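Local coordinates for chitin-binding domain 3 protein (Micromonospora aurantiaca ATCC 27029, PDB 5OPF) that is a copper-dependent lytic polysaccharide monooxygenase of the cellulose-degrading family and probably cleaves polysaccharide chains by oxidation, at residues N96-S107 against E151-N162. Numbering follows the deposited sequence.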
loop_
_atom_site.group_PDB
_atom_site.type_symbol
_atom_site.label_atom_id
_atom_site.label_comp_id
_atom_site.label_asym_id
_atom_site.label_seq_id
_atom_site.Cartn_x
_atom_site.Cartn_y
_atom_site.Cartn_z
ATOM N N ASN A 96 11.187 -9.253 10.942
ATOM C CA ASN A 96 10.910 -8.047 11.720
ATOM C C ASN A 96 11.686 -6.844 11.212
ATOM O O ASN A 96 11.163 -5.727 11.197
ATOM C CB ASN A 96 11.187 -8.293 13.194
ATOM C CG ASN A 96 10.261 -9.331 13.766
ATOM O OD1 ASN A 96 10.601 -10.520 13.804
ATOM N ND2 ASN A 96 9.067 -8.915 14.162
ATOM N N ASN A 97 12.937 -7.051 10.813
ATOM C CA ASN A 97 13.698 -6.054 10.072
ATOM C C ASN A 97 13.517 -6.385 8.603
ATOM O O ASN A 97 13.978 -7.439 8.139
ATOM C CB ASN A 97 15.173 -6.127 10.444
ATOM C CG ASN A 97 15.443 -5.585 11.801
ATOM O OD1 ASN A 97 15.629 -4.384 11.966
ATOM N ND2 ASN A 97 15.470 -6.462 12.794
ATOM N N PHE A 98 12.837 -5.507 7.874
ATOM C CA PHE A 98 12.510 -5.768 6.487
ATOM C C PHE A 98 12.713 -4.490 5.699
ATOM O O PHE A 98 13.065 -3.441 6.247
ATOM C CB PHE A 98 11.103 -6.361 6.328
ATOM C CG PHE A 98 9.985 -5.407 6.654
ATOM C CD1 PHE A 98 9.674 -5.094 7.964
ATOM C CD2 PHE A 98 9.234 -4.840 5.641
ATOM C CE1 PHE A 98 8.642 -4.234 8.266
ATOM C CE2 PHE A 98 8.201 -3.979 5.930
ATOM C CZ PHE A 98 7.899 -3.671 7.244
ATOM N N ARG A 99 12.535 -4.606 4.389
ATOM C CA ARG A 99 12.748 -3.513 3.456
ATOM C C ARG A 99 11.515 -3.341 2.588
ATOM O O ARG A 99 10.988 -4.323 2.052
ATOM C CB ARG A 99 13.967 -3.819 2.577
ATOM C CG ARG A 99 15.235 -3.913 3.411
ATOM C CD ARG A 99 16.319 -4.762 2.781
ATOM N NE ARG A 99 16.863 -4.202 1.549
ATOM C CZ ARG A 99 17.578 -3.084 1.466
ATOM N NH1 ARG A 99 17.813 -2.349 2.551
ATOM N NH2 ARG A 99 18.054 -2.697 0.295
ATOM N N VAL A 100 11.074 -2.095 2.431
ATOM C CA VAL A 100 9.956 -1.752 1.563
ATOM C C VAL A 100 10.525 -1.218 0.259
ATOM O O VAL A 100 11.224 -0.197 0.255
ATOM C CB VAL A 100 9.056 -0.702 2.234
ATOM C CG1 VAL A 100 8.005 -0.176 1.261
ATOM C CG2 VAL A 100 8.404 -1.278 3.503
ATOM N N LYS A 101 10.241 -1.898 -0.852
ATOM C CA LYS A 101 10.674 -1.447 -2.171
ATOM C C LYS A 101 9.565 -0.617 -2.795
ATOM O O LYS A 101 8.466 -1.131 -3.063
ATOM C CB LYS A 101 11.013 -2.619 -3.088
ATOM C CG LYS A 101 11.598 -2.162 -4.419
ATOM C CD LYS A 101 11.894 -3.339 -5.341
ATOM C CE LYS A 101 12.235 -2.890 -6.759
ATOM N NZ LYS A 101 12.565 -4.067 -7.634
ATOM N N PHE A 102 9.860 0.665 -3.017
ATOM C CA PHE A 102 8.942 1.587 -3.659
ATOM C C PHE A 102 9.364 1.786 -5.109
ATOM O O PHE A 102 10.531 2.073 -5.373
ATOM C CB PHE A 102 8.896 2.937 -2.938
ATOM C CG PHE A 102 7.592 3.605 -3.134
ATOM C CD1 PHE A 102 7.283 4.228 -4.332
ATOM C CD2 PHE A 102 6.621 3.520 -2.159
ATOM C CE1 PHE A 102 6.018 4.759 -4.531
ATOM C CE2 PHE A 102 5.374 4.049 -2.345
ATOM C CZ PHE A 102 5.064 4.664 -3.528
ATOM N N PHE A 103 8.420 1.649 -6.044
ATOM C CA PHE A 103 8.672 1.834 -7.472
ATOM C C PHE A 103 7.872 3.028 -7.974
ATOM O O PHE A 103 6.650 3.081 -7.775
ATOM C CB PHE A 103 8.269 0.563 -8.232
ATOM C CG PHE A 103 8.341 0.674 -9.733
ATOM C CD1 PHE A 103 9.491 1.087 -10.380
ATOM C CD2 PHE A 103 7.226 0.363 -10.503
ATOM C CE1 PHE A 103 9.532 1.173 -11.774
ATOM C CE2 PHE A 103 7.266 0.448 -11.886
ATOM C CZ PHE A 103 8.414 0.865 -12.514
ATOM N N ASP A 104 8.564 3.978 -8.612
ATOM C CA ASP A 104 7.970 5.196 -9.170
ATOM C C ASP A 104 8.250 5.214 -10.667
ATOM O O ASP A 104 9.403 5.337 -11.090
ATOM C CB ASP A 104 8.555 6.437 -8.490
ATOM C CG ASP A 104 8.071 7.752 -9.087
ATOM O OD1 ASP A 104 7.120 7.746 -9.888
ATOM O OD2 ASP A 104 8.666 8.789 -8.715
ATOM N N GLN A 105 7.194 5.085 -11.473
ATOM C CA GLN A 105 7.341 5.155 -12.925
ATOM C C GLN A 105 7.712 6.546 -13.426
ATOM O O GLN A 105 8.228 6.672 -14.543
ATOM C CB GLN A 105 6.026 4.763 -13.588
ATOM C CG GLN A 105 5.633 3.333 -13.329
ATOM C CD GLN A 105 4.206 3.061 -13.759
ATOM O OE1 GLN A 105 3.366 3.959 -13.733
ATOM N NE2 GLN A 105 3.928 1.841 -14.180
ATOM N N ALA A 106 7.422 7.585 -12.647
ATOM C CA ALA A 106 7.429 8.959 -13.125
ATOM C C ALA A 106 8.596 9.799 -12.628
ATOM O O ALA A 106 8.718 10.955 -13.055
ATOM C CB ALA A 106 6.121 9.647 -12.726
ATOM N N SER A 107 9.443 9.278 -11.740
ATOM C CA SER A 107 10.608 10.009 -11.237
ATOM C C SER A 107 10.223 11.339 -10.581
ATOM O O SER A 107 10.826 12.383 -10.838
ATOM C CB SER A 107 11.652 10.202 -12.338
ATOM O OG SER A 107 12.105 8.934 -12.804
ATOM N N GLU A 151 15.616 1.791 -12.813
ATOM C CA GLU A 151 14.916 0.577 -13.210
ATOM C C GLU A 151 14.534 0.688 -14.676
ATOM O O GLU A 151 14.708 1.733 -15.304
ATOM C CB GLU A 151 13.637 0.372 -12.384
ATOM C CG GLU A 151 13.848 0.254 -10.880
ATOM C CD GLU A 151 14.336 -1.120 -10.445
ATOM O OE1 GLU A 151 14.528 -2.004 -11.315
ATOM O OE2 GLU A 151 14.532 -1.329 -9.227
ATOM N N VAL A 152 14.014 -0.411 -15.217
ATOM C CA VAL A 152 13.256 -0.344 -16.459
ATOM C C VAL A 152 11.957 0.402 -16.180
ATOM O O VAL A 152 11.175 0.028 -15.295
ATOM C CB VAL A 152 12.993 -1.747 -17.023
ATOM C CG1 VAL A 152 12.136 -1.668 -18.283
ATOM C CG2 VAL A 152 14.308 -2.449 -17.326
ATOM N N ASP A 153 11.734 1.478 -16.925
ATOM C CA ASP A 153 10.469 2.209 -16.914
ATOM C C ASP A 153 10.193 2.887 -15.581
ATOM O O ASP A 153 9.035 3.067 -15.192
ATOM C CB ASP A 153 9.296 1.323 -17.338
ATOM C CG ASP A 153 9.443 0.824 -18.760
ATOM O OD1 ASP A 153 8.869 -0.237 -19.091
ATOM O OD2 ASP A 153 10.148 1.493 -19.549
ATOM N N GLY A 154 11.247 3.294 -14.891
ATOM C CA GLY A 154 11.079 4.110 -13.698
ATOM C C GLY A 154 12.314 4.038 -12.817
ATOM O O GLY A 154 13.420 3.772 -13.292
ATOM N N VAL A 155 12.090 4.285 -11.528
ATOM C CA VAL A 155 13.137 4.259 -10.519
ATOM C C VAL A 155 12.559 3.617 -9.266
ATOM O O VAL A 155 11.344 3.548 -9.076
ATOM C CB VAL A 155 13.685 5.678 -10.217
ATOM C CG1 VAL A 155 14.404 6.250 -11.435
ATOM C CG2 VAL A 155 12.571 6.624 -9.767
ATOM N N SER A 156 13.441 3.159 -8.389
ATOM C CA SER A 156 12.994 2.520 -7.159
ATOM C C SER A 156 13.880 2.912 -5.990
ATOM O O SER A 156 14.981 3.433 -6.150
ATOM C CB SER A 156 12.964 1.000 -7.281
ATOM O OG SER A 156 14.275 0.475 -7.429
ATOM N N ILE A 157 13.390 2.642 -4.788
ATOM C CA ILE A 157 14.192 2.836 -3.592
ATOM C C ILE A 157 13.723 1.865 -2.523
ATOM O O ILE A 157 12.546 1.488 -2.478
ATOM C CB ILE A 157 14.144 4.309 -3.126
ATOM C CG1 ILE A 157 15.273 4.569 -2.126
ATOM C CG2 ILE A 157 12.765 4.673 -2.565
ATOM C CD1 ILE A 157 15.572 6.044 -1.946
ATOM N N GLN A 158 14.648 1.456 -1.656
ATOM C CA GLN A 158 14.340 0.568 -0.542
ATOM C C GLN A 158 14.345 1.365 0.756
ATOM O O GLN A 158 15.308 2.083 1.039
ATOM C CB GLN A 158 15.367 -0.562 -0.445
ATOM C CG GLN A 158 15.470 -1.456 -1.683
ATOM C CD GLN A 158 14.523 -2.642 -1.674
ATOM O OE1 GLN A 158 13.732 -2.824 -0.752
ATOM N NE2 GLN A 158 14.606 -3.462 -2.711
ATOM N N ILE A 159 13.289 1.223 1.551
ATOM C CA ILE A 159 13.157 1.898 2.842
ATOM C C ILE A 159 13.292 0.848 3.941
ATOM O O ILE A 159 12.426 -0.031 4.062
ATOM C CB ILE A 159 11.816 2.631 2.978
ATOM C CG1 ILE A 159 11.612 3.649 1.851
ATOM C CG2 ILE A 159 11.737 3.321 4.326
ATOM C CD1 ILE A 159 10.581 3.259 0.841
ATOM N N PRO A 160 14.327 0.913 4.770
ATOM C CA PRO A 160 14.425 -0.014 5.906
ATOM C C PRO A 160 13.308 0.215 6.907
ATOM O O PRO A 160 12.888 1.346 7.150
ATOM C CB PRO A 160 15.788 0.321 6.527
ATOM C CG PRO A 160 16.528 1.052 5.462
ATOM C CD PRO A 160 15.495 1.800 4.677
ATOM N N ALA A 161 12.848 -0.878 7.509
ATOM C CA ALA A 161 11.781 -0.827 8.494
ATOM C C ALA A 161 12.071 -1.874 9.556
ATOM O O ALA A 161 12.559 -2.966 9.242
ATOM C CB ALA A 161 10.422 -1.105 7.843
ATOM N N ASN A 162 11.790 -1.548 10.814
ATOM C CA ASN A 162 12.019 -2.482 11.915
ATOM C C ASN A 162 10.777 -2.484 12.789
ATOM O O ASN A 162 10.469 -1.476 13.434
ATOM C CB ASN A 162 13.248 -2.111 12.741
ATOM C CG ASN A 162 13.492 -3.097 13.874
ATOM O OD1 ASN A 162 12.945 -4.195 13.871
ATOM N ND2 ASN A 162 14.303 -2.705 14.847
HETATM O O HOH W 1 12.100 -5.075 -0.593
HETATM O O HOH W 2 7.907 5.580 -17.076
#
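Phe98, Val100, Phe102 and Asp104 pair with Ala161, Ile159, Ile157 and Val155 as the hydrogen-bonded pairs of an antiparallel ladder, joining two central strands of the immunoglobulin-like beta-sandwich of lytic polysaccharide monooxygenases. Each pair exchanges two backbone bonds, of which Val100 N to Ile159 O (3.0 Å) is nearly straight at 175°.

The side chains of these residues share one face, where Phe98 and Val100 pack on strands 110-118 and 169-178 of the second sheet and Ile159 on 110-118. Ala161 CB sits over one face of the Phe98 ring, 3.8 Å from its centroid, a CH-pi contact; Ile159 CD1 reaches Phe102 CB at 4.2 Å, while the Phe102 ring packs edge-to-face with Trp176.

The opposite face is mostly polar. Gln158 CB lies over one face of the Arg99 guanidinium, and the Gln158 amide plane is 20° from the guanidinium plane; its bent chain (chi2 -89°) brings NE2 within 3.7 Å of Lys101 CG. A water bridges Gln158 OE1 and Arg99 O. Cutting Gln158 back to an alanine removes OE1 and NE2, and would probably cost the water its bridge and leave the Lys101 stem without its flanking amide. Extended Lys101 makes a long salt bridge from NZ to Glu151 OE2, an oxygen whose anti lone pair takes the Ser156 hydroxyl at 2.6 Å.

At the ladder's end the Phe103 ring leans on the type II turn from Glu151 to Gly154, with CZ 3.5 Å from Asp153 O. The Asp104 side chain is about 5 Å from the bound copper: OD2 accepts from N of the copper ligand His108, and OD1 closes an Asx turn by accepting Ala106 N at 2.8 Å, from above the carboxylate plane.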